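Local coordinates for protein PaxB (Photorhabdus luminescens, PDB 6EK4) that probably serves as the B component of a two-component alpha-helical pore-forming toxin of the YaxAB type, acting with a partner subunit on target membranes, at residues A[116-130]-A[306-320]. Residues are numbered along the deposited sequence; the frame is centred on the assembly and turned at random.
Sequences KKDVKGVIRSLRKEA and EQAWNIFAKQLQNTI
L126, on the helix segment 116-130, enters a hole formed by W309, F312, A313 and L316 of segment 306-320. Its CB lies 3.7 Å from the carbonyl O of W309 and also faces the methyl of A313. Beyond CG the two branches part: CD1 rests on F312 CB at 3.7 Å and touches L316 CD1, whereas CD2 leans obliquely toward the rings of F312 and W309, 4.2 Å from W309 CE3. L316 returns the fit as a knob among V119, V122, I123 and L126, its CD1 3.5 Å from V122 CG2. This is knobs-into-holes packing of two antiparallel helices, their segment axes 8.4 Å apart at 160°, within the long helical bundle of this alpha-helical toxin. Helices 42-73 and 326-348 extend the core: L68 reaches L126 and W309, while L329 and I332 back L316. I123 slides past L316 in the opposite direction and sends CD1 to 3.4 Å from Q317 OE1; Q317 NE2 is hydrogen-bonded to D321 OD1. The backbones run close where A313 faces I123 and A130 faces E306, an alanine standing on one side of each pair. Along one flank, the bent R127 chain lays a guanidinium face over the A313 methyl and presents its edge to N310 OD1, with NE 3.6 Å from that oxygen, the guanidinium and amide planes 50° apart. At the end of the contact where K116 faces I320, I320 is a knob among K116, V119, K120 and I123, meeting V119 tip to tip. K116 stretches past it and turns at its last torsion (chi4 -79°), giving NZ a weak hydrogen bond of 3.2 Å to I320 O.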
ATOM      1  N   LYS A 116     -26.119  39.724 -15.930  1.00 82.34           N
ATOM      2  CA  LYS A 116     -26.619  38.366 -16.170  1.00 82.35           C
ATOM      3  C   LYS A 116     -25.722  37.613 -17.153  1.00 81.78           C
ATOM      4  O   LYS A 116     -25.414  36.440 -16.946  1.00 82.28           O
ATOM      5  CB  LYS A 116     -28.051  38.393 -16.718  1.00 83.05           C
ATOM      6  CG  LYS A 116     -29.125  38.756 -15.703  1.00 83.72           C
ATOM      7  CD  LYS A 116     -30.481  38.887 -16.383  1.00 84.58           C
ATOM      8  CE  LYS A 116     -31.566  39.365 -15.428  1.00 85.63           C
ATOM      9  NZ  LYS A 116     -32.084  38.279 -14.551  1.00 86.35           N
ATOM     10  N   LYS A 117     -25.306  38.298 -18.217  1.00 81.07           N
ATOM     11  CA  LYS A 117     -24.477  37.695 -19.263  1.00 80.87           C
ATOM     12  C   LYS A 117     -23.097  37.278 -18.744  1.00 79.37           C
ATOM     13  O   LYS A 117     -22.574  36.234 -19.139  1.00 79.00           O
ATOM     14  CB  LYS A 117     -24.322  38.661 -20.441  1.00 82.13           C
ATOM     15  CG  LYS A 117     -23.789  38.020 -21.714  1.00 83.79           C
ATOM     16  CD  LYS A 117     -23.413  39.065 -22.754  1.00 85.35           C
ATOM     17  CE  LYS A 117     -22.058  39.693 -22.458  1.00 86.22           C
ATOM     18  NZ  LYS A 117     -21.715  40.767 -23.432  1.00 87.08           N
ATOM     19  N   ASP A 118     -22.512  38.095 -17.872  1.00 77.96           N
ATOM     20  CA  ASP A 118     -21.224  37.771 -17.248  1.00 77.19           C
ATOM     21  C   ASP A 118     -21.360  36.627 -16.245  1.00 76.69           C
ATOM     22  O   ASP A 118     -20.548  35.702 -16.244  1.00 76.86           O
ATOM     23  CB  ASP A 118     -20.627  39.001 -16.548  1.00 77.81           C
ATOM     24  CG  ASP A 118     -20.077  40.031 -17.524  1.00 77.99           C
ATOM     25  OD1 ASP A 118     -20.116  39.796 -18.751  1.00 79.00           O
ATOM     26  OD2 ASP A 118     -19.598  41.085 -17.056  1.00 77.85           O
ATOM     27  N   VAL A 119     -22.386  36.695 -15.396  1.00 76.34           N
ATOM     28  CA  VAL A 119     -22.622  35.668 -14.376  1.00 75.87           C
ATOM     29  C   VAL A 119     -23.031  34.333 -15.012  1.00 75.74           C
ATOM     30  O   VAL A 119     -22.699  33.272 -14.486  1.00 75.41           O
ATOM     31  CB  VAL A 119     -23.673  36.126 -13.335  1.00 76.13           C
ATOM     32  CG1 VAL A 119     -24.028  34.998 -12.375  1.00 76.35           C
ATOM     33  CG2 VAL A 119     -23.156  37.326 -12.551  1.00 76.25           C
ATOM     34  N   LYS A 120     -23.745  34.382 -16.135  1.00 75.62           N
ATOM     35  CA  LYS A 120     -24.002  33.174 -16.928  1.00 76.11           C
ATOM     36  C   LYS A 120     -22.685  32.522 -17.357  1.00 75.78           C
ATOM     37  O   LYS A 120     -22.550  31.297 -17.322  1.00 75.74           O
ATOM     38  CB  LYS A 120     -24.837  33.488 -18.176  1.00 77.06           C
ATOM     39  CG  LYS A 120     -26.344  33.457 -17.970  1.00 78.46           C
ATOM     40  CD  LYS A 120     -27.069  33.483 -19.310  1.00 79.37           C
ATOM     41  CE  LYS A 120     -28.581  33.545 -19.149  1.00 80.43           C
ATOM     42  NZ  LYS A 120     -29.069  34.918 -18.846  1.00 80.01           N
ATOM     43  N   GLY A 121     -21.724  33.354 -17.756  1.00 75.13           N
ATOM     44  CA  GLY A 121     -20.422  32.892 -18.232  1.00 74.26           C
ATOM     45  C   GLY A 121     -19.573  32.206 -17.179  1.00 73.87           C
ATOM     46  O   GLY A 121     -18.959  31.174 -17.456  1.00 74.74           O
ATOM     47  N   VAL A 122     -19.531  32.770 -15.974  1.00 73.55           N
ATOM     48  CA  VAL A 122     -18.740  32.180 -14.885  1.00 73.63           C
ATOM     49  C   VAL A 122     -19.384  30.884 -14.381  1.00 73.34           C
ATOM     50  O   VAL A 122     -18.687  29.987 -13.904  1.00 73.15           O
ATOM     51  CB  VAL A 122     -18.512  33.163 -13.706  1.00 74.14           C
ATOM     52  CG1 VAL A 122     -18.008  34.510 -14.210  1.00 74.24           C
ATOM     53  CG2 VAL A 122     -19.776  33.340 -12.876  1.00 75.19           C
ATOM     54  N   ILE A 123     -20.709  30.795 -14.488  1.00 73.14           N
ATOM     55  CA  ILE A 123     -21.438  29.572 -14.144  1.00 73.44           C
ATOM     56  C   ILE A 123     -21.071  28.445 -15.112  1.00 73.63           C
ATOM     57  O   ILE A 123     -20.901  27.298 -14.695  1.00 73.81           O
ATOM     58  CB  ILE A 123     -22.968  29.809 -14.125  1.00 73.81           C
ATOM     59  CG1 ILE A 123     -23.349  30.660 -12.909  1.00 73.78           C
ATOM     60  CG2 ILE A 123     -23.734  28.491 -14.080  1.00 74.10           C
ATOM     61  CD1 ILE A 123     -24.710  31.314 -13.010  1.00 74.19           C
ATOM     62  N   ARG A 124     -20.941  28.774 -16.396  1.00 74.11           N
ATOM     63  CA  ARG A 124     -20.500  27.796 -17.395  1.00 75.26           C
ATOM     64  C   ARG A 124     -19.062  27.338 -17.144  1.00 75.51           C
ATOM     65  O   ARG A 124     -18.730  26.179 -17.393  1.00 75.85           O
ATOM     66  CB  ARG A 124     -20.635  28.354 -18.816  1.00 75.58           C
ATOM     67  CG  ARG A 124     -22.067  28.398 -19.326  1.00 76.50           C
ATOM     68  CD  ARG A 124     -22.114  28.568 -20.836  1.00 77.28           C
ATOM     69  NE  ARG A 124     -21.425  29.782 -21.275  1.00 77.98           N
ATOM     70  CZ  ARG A 124     -21.931  31.014 -21.226  1.00 78.14           C
ATOM     71  NH1 ARG A 124     -23.152  31.239 -20.748  1.00 78.64           N
ATOM     72  NH2 ARG A 124     -21.203  32.040 -21.658  1.00 78.24           N
ATOM     73  N   SER A 125     -18.220  28.245 -16.654  1.00 75.59           N
ATOM     74  CA  SER A 125     -16.846  27.900 -16.280  1.00 75.99           C
ATOM     75  C   SER A 125     -16.807  26.974 -15.064  1.00 76.38           C
ATOM     76  O   SER A 125     -16.021  26.029 -15.031  1.00 76.71           O
ATOM     77  CB  SER A 125     -16.019  29.158 -16.001  1.00 75.96           C
ATOM     78  OG  SER A 125     -15.742  29.855 -17.200  1.00 76.91           O
ATOM     79  N   LEU A 126     -17.650  27.252 -14.072  1.00 77.03           N
ATOM     80  CA  LEU A 126     -17.740  26.410 -12.876  1.00 77.66           C
ATOM     81  C   LEU A 126     -18.296  25.023 -13.209  1.00 78.78           C
ATOM     82  O   LEU A 126     -17.807  24.015 -12.693  1.00 78.76           O
ATOM     83  CB  LEU A 126     -18.603  27.079 -11.800  1.00 77.96           C
ATOM     84  CG  LEU A 126     -17.968  28.272 -11.078  1.00 77.91           C
ATOM     85  CD1 LEU A 126     -19.033  29.148 -10.435  1.00 78.61           C
ATOM     86  CD2 LEU A 126     -16.961  27.801 -10.037  1.00 77.96           C
ATOM     87  N   ARG A 127     -19.314  24.982 -14.066  1.00 79.50           N
ATOM     88  CA  ARG A 127     -19.898  23.718 -14.520  1.00 80.70           C
ATOM     89  C   ARG A 127     -18.903  22.904 -15.351  1.00 79.89           C
ATOM     90  O   ARG A 127     -18.867  21.675 -15.259  1.00 80.17           O
ATOM     91  CB  ARG A 127     -21.171  23.976 -15.331  1.00 82.47           C
ATOM     92  CG  ARG A 127     -22.350  24.446 -14.492  1.00 84.30           C
ATOM     93  CD  ARG A 127     -23.075  23.277 -13.840  1.00 86.35           C
ATOM     94  NE  ARG A 127     -23.868  23.688 -12.681  1.00 87.84           N
ATOM     95  CZ  ARG A 127     -25.038  24.325 -12.735  1.00 89.66           C
ATOM     96  NH1 ARG A 127     -25.589  24.656 -13.901  1.00 90.60           N
ATOM     97  NH2 ARG A 127     -25.663  24.641 -11.606  1.00 91.05           N
ATOM     98  N   LYS A 128     -18.103  23.599 -16.159  1.00 78.61           N
ATOM     99  CA  LYS A 128     -17.060  22.968 -16.967  1.00 77.92           C
ATOM    100  C   LYS A 128     -16.016  22.264 -16.094  1.00 76.14           C
ATOM    101  O   LYS A 128     -15.546  21.179 -16.438  1.00 75.33           O
ATOM    102  CB  LYS A 128     -16.398  24.016 -17.879  1.00 78.99           C
ATOM    103  CG  LYS A 128     -15.227  23.515 -18.715  1.00 80.28           C
ATOM    104  CD  LYS A 128     -13.886  23.878 -18.091  1.00 80.95           C
ATOM    105  CE  LYS A 128     -12.738  23.143 -18.766  1.00 81.82           C
ATOM    106  NZ  LYS A 128     -12.626  23.474 -20.215  1.00 82.75           N
ATOM    107  N   GLU A 129     -15.661  22.883 -14.969  1.00 74.97           N
ATOM    108  CA  GLU A 129     -14.711  22.297 -14.020  1.00 74.09           C
ATOM    109  C   GLU A 129     -15.333  21.161 -13.212  1.00 73.47           C
ATOM    110  O   GLU A 129     -14.649  20.201 -12.860  1.00 73.62           O
ATOM    111  CB  GLU A 129     -14.164  23.365 -13.068  1.00 73.97           C
ATOM    112  CG  GLU A 129     -13.325  24.438 -13.747  1.00 74.45           C
ATOM    113  CD  GLU A 129     -12.072  23.889 -14.408  1.00 74.97           C
ATOM    114  OE1 GLU A 129     -11.444  22.970 -13.842  1.00 75.06           O
ATOM    115  OE2 GLU A 129     -11.711  24.383 -15.496  1.00 75.68           O
ATOM    116  N   ALA A 130     -16.625  21.276 -12.912  1.00 73.31           N
ATOM    117  CA  ALA A 130     -17.347  20.230 -12.189  1.00 73.56           C
ATOM    118  C   ALA A 130     -17.481  18.972 -13.045  1.00 73.79           C
ATOM    119  O   ALA A 130     -17.219  17.866 -12.574  1.00 73.51           O
ATOM    120  CB  ALA A 130     -18.720  20.727 -11.763  1.00 74.07           C
ATOM    121  N   GLU A 306     -15.659  18.874  -6.902  1.00 72.22           N
ATOM    122  CA  GLU A 306     -16.830  18.814  -7.780  1.00 73.64           C
ATOM    123  C   GLU A 306     -18.048  19.442  -7.099  1.00 74.50           C
ATOM    124  O   GLU A 306     -18.789  20.211  -7.716  1.00 74.68           O
ATOM    125  CB  GLU A 306     -17.141  17.360  -8.151  1.00 74.97           C
ATOM    126  CG  GLU A 306     -18.243  17.191  -9.191  1.00 76.48           C
ATOM    127  CD  GLU A 306     -18.709  15.752  -9.339  1.00 78.41           C
ATOM    128  OE1 GLU A 306     -18.043  14.836  -8.805  1.00 79.15           O
ATOM    129  OE2 GLU A 306     -19.749  15.535  -9.996  1.00 80.42           O
ATOM    130  N   GLN A 307     -18.246  19.102  -5.828  1.00 74.92           N
ATOM    131  CA  GLN A 307     -19.355  19.634  -5.039  1.00 75.90           C
ATOM    132  C   GLN A 307     -19.247  21.150  -4.887  1.00 74.65           C
ATOM    133  O   GLN A 307     -20.237  21.863  -5.044  1.00 74.96           O
ATOM    134  CB  GLN A 307     -19.390  18.965  -3.659  1.00 77.40           C
ATOM    135  CG  GLN A 307     -20.611  19.309  -2.817  1.00 79.02           C
ATOM    136  CD  GLN A 307     -20.605  18.624  -1.462  1.00 80.66           C
ATOM    137  OE1 GLN A 307     -19.947  17.599  -1.271  1.00 81.64           O
ATOM    138  NE2 GLN A 307     -21.340  19.188  -0.510  1.00 82.24           N
ATOM    139  N   ALA A 308     -18.041  21.630  -4.589  1.00 73.19           N
ATOM    140  CA  ALA A 308     -17.792  23.061  -4.414  1.00 72.37           C
ATOM    141  C   ALA A 308     -18.177  23.870  -5.653  1.00 71.43           C
ATOM    142  O   ALA A 308     -18.841  24.901  -5.540  1.00 70.96           O
ATOM    143  CB  ALA A 308     -16.332  23.305  -4.061  1.00 71.80           C
ATOM    144  N   TRP A 309     -17.775  23.397  -6.830  1.00 70.15           N
ATOM    145  CA  TRP A 309     -18.037  24.130  -8.074  1.00 69.29           C
ATOM    146  C   TRP A 309     -19.523  24.122  -8.439  1.00 69.61           C
ATOM    147  O   TRP A 309     -20.039  25.120  -8.944  1.00 69.94           O
ATOM    148  CB  TRP A 309     -17.200  23.588  -9.244  1.00 67.98           C
ATOM    149  CG  TRP A 309     -15.727  23.382  -8.955  1.00 66.49           C
ATOM    150  CD1 TRP A 309     -14.931  22.405  -9.477  1.00 65.80           C
ATOM    151  CD2 TRP A 309     -14.888  24.153  -8.077  1.00 66.09           C
ATOM    152  NE1 TRP A 309     -13.653  22.519  -8.990  1.00 65.33           N
ATOM    153  CE2 TRP A 309     -13.599  23.581  -8.128  1.00 65.60           C
ATOM    154  CE3 TRP A 309     -15.099  25.269  -7.256  1.00 66.40           C
ATOM    155  CZ2 TRP A 309     -12.527  24.087  -7.392  1.00 65.75           C
ATOM    156  CZ3 TRP A 309     -14.030  25.769  -6.524  1.00 66.30           C
ATOM    157  CH2 TRP A 309     -12.762  25.178  -6.599  1.00 66.09           C
ATOM    158  N   ASN A 310     -20.203  23.006  -8.188  1.00 70.26           N
ATOM    159  CA  ASN A 310     -21.652  22.926  -8.406  1.00 71.24           C
ATOM    160  C   ASN A 310     -22.435  23.776  -7.401  1.00 72.18           C
ATOM    161  O   ASN A 310     -23.490  24.321  -7.734  1.00 72.24           O
ATOM    162  CB  ASN A 310     -22.138  21.470  -8.371  1.00 71.64           C
ATOM    163  CG  ASN A 310     -21.882  20.733  -9.676  1.00 71.12           C
ATOM    164  OD1 ASN A 310     -21.912  21.322 -10.758  1.00 70.33           O
ATOM    165  ND2 ASN A 310     -21.644  19.431  -9.579  1.00 71.96           N
ATOM    166  N   ILE A 311     -21.918  23.881  -6.177  1.00 72.71           N
ATOM    167  CA  ILE A 311     -22.467  24.797  -5.175  1.00 73.36           C
ATOM    168  C   ILE A 311     -22.246  26.244  -5.621  1.00 73.55           C
ATOM    169  O   ILE A 311     -23.172  27.054  -5.594  1.00 73.85           O
ATOM    170  CB  ILE A 311     -21.840  24.563  -3.780  1.00 73.53           C
ATOM    171  CG1 ILE A 311     -22.440  23.304  -3.146  1.00 74.41           C
ATOM    172  CG2 ILE A 311     -22.065  25.763  -2.863  1.00 74.42           C
ATOM    173  CD1 ILE A 311     -21.695  22.806  -1.925  1.00 74.84           C
ATOM    174  N   PHE A 312     -21.014  26.551  -6.025  1.00 73.31           N
ATOM    175  CA  PHE A 312     -20.652  27.879  -6.533  1.00 73.31           C
ATOM    176  C   PHE A 312     -21.540  28.309  -7.699  1.00 73.95           C
ATOM    177  O   PHE A 312     -21.957  29.465  -7.775  1.00 73.92           O
ATOM    178  CB  PHE A 312     -19.186  27.893  -6.990  1.00 72.86           C
ATOM    179  CG  PHE A 312     -18.185  28.116  -5.883  1.00 73.02           C
ATOM    180  CD1 PHE A 312     -18.435  27.702  -4.577  1.00 73.63           C
ATOM    181  CD2 PHE A 312     -16.966  28.722  -6.164  1.00 72.56           C
ATOM    182  CE1 PHE A 312     -17.497  27.908  -3.579  1.00 74.18           C
ATOM    183  CE2 PHE A 312     -16.027  28.927  -5.169  1.00 72.77           C
ATOM    184  CZ  PHE A 312     -16.294  28.521  -3.875  1.00 73.73           C
ATOM    185  N   ALA A 313     -21.822  27.374  -8.604  1.00 75.06           N
ATOM    186  CA  ALA A 313     -22.631  27.654  -9.792  1.00 75.90           C
ATOM    187  C   ALA A 313     -24.080  27.977  -9.431  1.00 77.66           C
ATOM    188  O   ALA A 313     -24.618  28.996  -9.863  1.00 78.87           O
ATOM    189  CB  ALA A 313     -22.581  26.475 -10.753  1.00 75.64           C
ATOM    190  N   LYS A 314     -24.699  27.110  -8.636  1.00 79.47           N
ATOM    191  CA  LYS A 314     -26.098  27.280  -8.240  1.00 81.47           C
ATOM    192  C   LYS A 314     -26.302  28.477  -7.305  1.00 81.29           C
ATOM    193  O   LYS A 314     -27.392  29.045  -7.253  1.00 81.68           O
ATOM    194  CB  LYS A 314     -26.620  25.995  -7.586  1.00 83.87           C
ATOM    195  CG  LYS A 314     -28.116  25.992  -7.300  1.00 86.60           C
ATOM    196  CD  LYS A 314     -28.697  24.588  -7.403  1.00 88.67           C
ATOM    197  CE  LYS A 314     -30.027  24.464  -6.674  1.00 90.95           C
ATOM    198  NZ  LYS A 314     -29.841  24.209  -5.217  1.00 91.68           N
ATOM    199  N   GLN A 315     -25.253  28.858  -6.580  1.00 80.74           N
ATOM    200  CA  GLN A 315     -25.297  30.031  -5.704  1.00 80.99           C
ATOM    201  C   GLN A 315     -25.403  31.317  -6.525  1.00 81.32           C
ATOM    202  O   GLN A 315     -26.178  32.216  -6.189  1.00 82.14           O
ATOM    203  CB  GLN A 315     -24.052  30.074  -4.814  1.00 80.56           C
ATOM    204  CG  GLN A 315     -24.147  31.033  -3.640  1.00 81.44           C
ATOM    205  CD  GLN A 315     -22.974  30.901  -2.684  1.00 81.65           C
ATOM    206  OE1 GLN A 315     -21.873  30.520  -3.083  1.00 80.26           O
ATOM    207  NE2 GLN A 315     -23.205  31.218  -1.414  1.00 83.15           N
ATOM    208  N   LEU A 316     -24.622  31.394  -7.600  1.00 80.59           N
ATOM    209  CA  LEU A 316     -24.677  32.526  -8.526  1.00 80.11           C
ATOM    210  C   LEU A 316     -25.927  32.472  -9.405  1.00 80.74           C
ATOM    211  O   LEU A 316     -26.418  33.510  -9.851  1.00 80.81           O
ATOM    212  CB  LEU A 316     -23.427  32.560  -9.411  1.00 79.15           C
ATOM    213  CG  LEU A 316     -22.088  32.730  -8.685  1.00 79.12           C
ATOM    214  CD1 LEU A 316     -20.930  32.512  -9.645  1.00 78.50           C
ATOM    215  CD2 LEU A 316     -21.986  34.101  -8.036  1.00 79.72           C
ATOM    216  N   GLN A 317     -26.430  31.265  -9.655  1.00 81.71           N
ATOM    217  CA  GLN A 317     -27.652  31.077 -10.441  1.00 83.20           C
ATOM    218  C   GLN A 317     -28.856  31.685  -9.724  1.00 85.24           C
ATOM    219  O   GLN A 317     -29.647  32.404 -10.333  1.00 86.03           O
ATOM    220  CB  GLN A 317     -27.899  29.586 -10.702  1.00 83.62           C
ATOM    221  CG  GLN A 317     -29.044  29.285 -11.662  1.00 84.17           C
ATOM    222  CD  GLN A 317     -28.783  29.782 -13.073  1.00 83.44           C
ATOM    223  OE1 GLN A 317     -27.670  29.675 -13.586  1.00 82.20           O
ATOM    224  NE2 GLN A 317     -29.815  30.323 -13.710  1.00 84.41           N
ATOM    225  N   ASN A 318     -28.979  31.400  -8.430  1.00 86.82           N
ATOM    226  CA  ASN A 318     -30.089  31.907  -7.621  1.00 89.14           C
ATOM    227  C   ASN A 318     -30.052  33.424  -7.422  1.00 90.32           C
ATOM    228  O   ASN A 318     -31.077  34.038  -7.121  1.00 92.13           O
ATOM    229  CB  ASN A 318     -30.123  31.205  -6.257  1.00 90.05           C
ATOM    230  CG  ASN A 318     -30.408  29.716  -6.370  1.00 90.39           C
ATOM    231  OD1 ASN A 318     -30.976  29.251  -7.359  1.00 90.50           O
ATOM    232  ND2 ASN A 318     -30.012  28.959  -5.352  1.00 90.84           N
ATOM    233  N   THR A 319     -28.873  34.020  -7.589  1.00 89.91           N
ATOM    234  CA  THR A 319     -28.718  35.471  -7.516  1.00 90.41           C
ATOM    235  C   THR A 319     -29.322  36.162  -8.743  1.00 90.62           C
ATOM    236  O   THR A 319     -29.844  37.274  -8.635  1.00 91.11           O
ATOM    237  CB  THR A 319     -27.234  35.872  -7.391  1.00 89.75           C
ATOM    238  OG1 THR A 319     -26.622  35.124  -6.333  1.00 90.65           O
ATOM    239  CG2 THR A 319     -27.088  37.362  -7.102  1.00 90.47           C
ATOM    240  N   ILE A 320     -29.252  35.502  -9.899  1.00 90.48           N
ATOM    241  CA  ILE A 320     -29.743  36.077 -11.157  1.00 90.53           C
ATOM    242  C   ILE A 320     -31.029  35.426 -11.688  1.00 91.89           C
ATOM    243  O   ILE A 320     -31.461  35.736 -12.799  1.00 91.72           O
ATOM    244  CB  ILE A 320     -28.653  36.050 -12.256  1.00 89.44           C
ATOM    245  CG1 ILE A 320     -28.332  34.616 -12.698  1.00 89.10           C
ATOM    246  CG2 ILE A 320     -27.393  36.751 -11.766  1.00 88.94           C
ATOM    247  CD1 ILE A 320     -27.520  34.544 -13.974  1.00 88.48           C
TER